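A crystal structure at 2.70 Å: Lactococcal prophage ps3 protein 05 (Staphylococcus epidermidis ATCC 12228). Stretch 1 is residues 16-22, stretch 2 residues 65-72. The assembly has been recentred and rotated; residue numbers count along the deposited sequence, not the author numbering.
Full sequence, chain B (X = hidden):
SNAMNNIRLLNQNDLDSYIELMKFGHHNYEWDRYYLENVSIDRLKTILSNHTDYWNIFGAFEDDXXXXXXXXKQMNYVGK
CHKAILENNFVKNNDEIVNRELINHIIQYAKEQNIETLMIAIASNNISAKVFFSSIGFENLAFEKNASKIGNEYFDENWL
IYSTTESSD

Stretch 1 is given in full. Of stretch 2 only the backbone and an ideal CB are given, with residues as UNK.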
# COMPACT_ATOMS: atom_id res chain seq x y z
N ASP B 16 -4.72 -24.48 -8.97
CA ASP B 16 -3.79 -25.55 -9.35
C ASP B 16 -2.66 -25.03 -10.25
O ASP B 16 -1.49 -25.01 -9.84
CB ASP B 16 -4.54 -26.70 -10.03
CG ASP B 16 -5.56 -27.38 -9.10
OD1 ASP B 16 -5.87 -26.78 -8.05
OD2 ASP B 16 -6.05 -28.50 -9.44
N SER B 17 -3.02 -24.58 -11.45
CA SER B 17 -2.07 -24.08 -12.44
C SER B 17 -1.15 -23.05 -11.83
O SER B 17 0.01 -22.96 -12.20
CB SER B 17 -2.80 -23.44 -13.61
OG SER B 17 -3.76 -24.31 -14.15
N TYR B 18 -1.68 -22.28 -10.88
CA TYR B 18 -0.99 -21.11 -10.36
C TYR B 18 0.11 -21.45 -9.36
O TYR B 18 1.05 -20.68 -9.20
CB TYR B 18 -2.00 -20.11 -9.76
CG TYR B 18 -1.41 -18.76 -9.43
CD1 TYR B 18 -1.21 -17.81 -10.42
CD2 TYR B 18 -1.07 -18.44 -8.12
CE1 TYR B 18 -0.68 -16.58 -10.11
CE2 TYR B 18 -0.54 -17.21 -7.81
CZ TYR B 18 -0.34 -16.28 -8.80
OH TYR B 18 0.21 -15.05 -8.49
N ILE B 19 0.00 -22.60 -8.69
CA ILE B 19 1.10 -23.06 -7.84
C ILE B 19 2.24 -23.61 -8.70
O ILE B 19 3.41 -23.26 -8.47
CB ILE B 19 0.68 -24.13 -6.81
CG1 ILE B 19 -0.71 -23.83 -6.24
CG2 ILE B 19 1.72 -24.24 -5.70
CD1 ILE B 19 -0.90 -22.38 -5.77
N GLU B 20 1.90 -24.45 -9.67
CA GLU B 20 2.87 -24.97 -10.64
C GLU B 20 3.68 -23.89 -11.34
O GLU B 20 4.90 -23.98 -11.39
CB GLU B 20 2.19 -25.88 -11.67
CG GLU B 20 2.52 -27.36 -11.50
CD GLU B 20 3.92 -27.74 -12.00
OE1 GLU B 20 4.03 -28.66 -12.84
OE2 GLU B 20 4.91 -27.11 -11.55
N LEU B 21 3.02 -22.85 -11.86
CA LEU B 21 3.72 -21.73 -12.49
C LEU B 21 4.60 -21.00 -11.48
O LEU B 21 5.62 -20.43 -11.86
CB LEU B 21 2.74 -20.75 -13.15
CG LEU B 21 3.33 -19.73 -14.14
CD1 LEU B 21 3.68 -20.40 -15.45
CD2 LEU B 21 2.39 -18.59 -14.40
N MSE B 22 4.20 -21.01 -10.22
CA MSE B 22 4.99 -20.41 -9.15
C MSE B 22 6.22 -21.24 -8.80
O MSE B 22 7.25 -20.71 -8.40
CB MSE B 22 4.14 -20.25 -7.90
CG MSE B 22 3.55 -18.88 -7.71
SE MSE B 22 2.52 -18.87 -6.05
CE MSE B 22 2.00 -16.98 -6.05
N UNK B 65 -1.82 -24.81 -20.86
CA UNK B 65 -0.77 -24.39 -19.94
C UNK B 65 -0.78 -22.89 -19.62
O UNK B 65 -0.82 -22.03 -20.50
CB UNK B 65 0.59 -24.77 -20.53
N UNK B 66 -0.77 -22.58 -18.33
CA UNK B 66 -0.56 -21.22 -17.90
C UNK B 66 0.92 -20.89 -18.12
O UNK B 66 1.80 -21.65 -17.71
CB UNK B 66 -0.97 -21.03 -16.44
N UNK B 67 1.21 -19.77 -18.77
CA UNK B 67 2.56 -19.51 -19.28
C UNK B 67 3.16 -18.27 -18.65
O UNK B 67 4.36 -18.19 -18.40
CB UNK B 67 2.54 -19.36 -20.80
N UNK B 68 2.31 -17.29 -18.39
CA UNK B 68 2.73 -16.14 -17.63
C UNK B 68 1.62 -15.74 -16.65
O UNK B 68 0.51 -16.27 -16.72
CB UNK B 68 3.09 -14.98 -18.56
N UNK B 69 1.96 -14.83 -15.74
CA UNK B 69 1.03 -14.39 -14.68
C UNK B 69 1.43 -13.02 -14.14
O UNK B 69 2.61 -12.68 -14.12
CB UNK B 69 0.99 -15.41 -13.54
N UNK B 70 0.44 -12.25 -13.70
CA UNK B 70 0.73 -10.99 -13.05
C UNK B 70 -0.46 -10.48 -12.27
O UNK B 70 -1.58 -10.59 -12.75
CB UNK B 70 1.17 -9.95 -14.08
N UNK B 71 -0.23 -9.93 -11.08
CA UNK B 71 -1.34 -9.38 -10.28
C UNK B 71 -1.55 -7.89 -10.47
O UNK B 71 -0.61 -7.11 -10.46
CB UNK B 71 -1.10 -9.66 -8.80
N UNK B 72 -2.81 -7.49 -10.61
CA UNK B 72 -3.17 -6.09 -10.52
C UNK B 72 -3.93 -5.85 -9.22
O UNK B 72 -5.01 -6.43 -8.98
CB UNK B 72 -4.00 -5.66 -11.73

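The helix of stretch 1 crosses the strand of stretch 2 at about 50°, with the two axes 8.7 Å apart at their closest. Ser17, Tyr18 and Leu21 make up the surface it offers, which is mostly carbon, so shape and hydrophobicity say more about the facing positions than charge does.

Position 65 has ordinary extended angles, and its CA-to-CB bond points sideways. Nothing of the helix lies within 5.5 Å of the ideal CB, so stretch 1 places little restriction here and many side chains, polar ones included, would suit. The deposited residue is Glu65, which makes no contact with the helix; its nearest approach is Glu65 OE2 to Ser17 OG, 7.2 Å.

Position 66 is the point of closest register: its CA lies 6.3 Å from the CA of Ser17. CA-to-CB points toward the helix, and the ideal CB is 4.1 Å from Ser17 CB and 4.6 Å from Leu21 CD2. The small serine leaves room for the approach, while Leu21 and the ring of Tyr18 offer carbon surface beyond it. Leucine, isoleucine, valine or methionine would all be reasonable; a charged group would find no opposite charge among these three side chains. Leu66 occupies the site with chi1 t and chi2 p. Its CG packs 3.8 Å from Leu21 CD2, and its CD2 reaches the edge of the Tyr18 ring, 4.4 Å from Tyr18 CD1. The backbone joins in as well, with Leu66 O 3.2 Å from Leu21 CD1, a close contact but no hydrogen bond.

At position 67 CA-to-CB points away, and phi/psi of -119/-35 departs from the extended values of a regular strand. The helix does not select the side chain. Val67 turns its branches from the helix, leaving its carbonyl to make the contact: Val67 O is 3.7 Å from Leu21 CD1.

Position 68 also points away, so stretch 1 again leaves the choice open. The residue is Ala68, and its backbone C lies 3.7 Å from Leu21 CD2.

Position 69 points back toward the helix. Its ideal CB is only 3.6 Å from Leu21 CD2 and 4.0 Å from Tyr18 CE1, which favours a compact side chain such as alanine, serine, threonine or valine. Thr69 is found, its CB against Leu21 CD2 at 3.6 Å. OG1 sits at the edge of the Tyr18 ring, 3.3 Å from Tyr18 CE1; that carbon cannot satisfy the hydroxyl, which is hydrogen-bonded elsewhere in the structure.

Position 70 points away and is unconstrained by stretch 1; Cys70 makes no contact with it.

Position 71 points sideways, near the end of the tyrosine side chain. A small or medium residue, polar or apolar, could fit beside that hydroxyl. Thr71, with chi1 m, brings OG1 to 4.3 Å from Tyr18 OH, too far for a hydrogen bond.

Position 72 is out of reach of the helix, which therefore gives no guidance. The residue is Leu72.

Stretch 2 (65-72) ELVATCTL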
# COMPACT_ATOMS: atom_id res chain seq x y z
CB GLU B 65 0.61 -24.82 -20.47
CG GLU B 65 1.21 -26.10 -19.87
CD GLU B 65 0.44 -27.39 -20.23
OE1 GLU B 65 1.02 -28.28 -20.91
OE2 GLU B 65 -0.73 -27.52 -19.83
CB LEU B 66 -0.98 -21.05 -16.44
CG LEU B 66 -0.93 -19.63 -15.86
CD1 LEU B 66 -1.84 -18.65 -16.60
CD2 LEU B 66 -1.23 -19.67 -14.37
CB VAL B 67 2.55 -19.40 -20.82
CG1 VAL B 67 3.86 -18.90 -21.32
CG2 VAL B 67 2.27 -20.75 -21.43
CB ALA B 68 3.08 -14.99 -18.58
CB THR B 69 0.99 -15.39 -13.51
OG1 THR B 69 -0.36 -15.81 -13.30
CG2 THR B 69 1.57 -14.79 -12.22
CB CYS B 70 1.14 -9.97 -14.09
SG CYS B 70 1.85 -8.54 -13.34
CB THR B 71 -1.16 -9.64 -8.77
OG1 THR B 71 -1.36 -11.03 -8.51
CG2 THR B 71 -2.19 -8.88 -7.97
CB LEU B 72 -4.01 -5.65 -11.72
CG LEU B 72 -4.06 -4.13 -11.90
CD1 LEU B 72 -2.66 -3.53 -11.89
CD2 LEU B 72 -4.79 -3.76 -13.18
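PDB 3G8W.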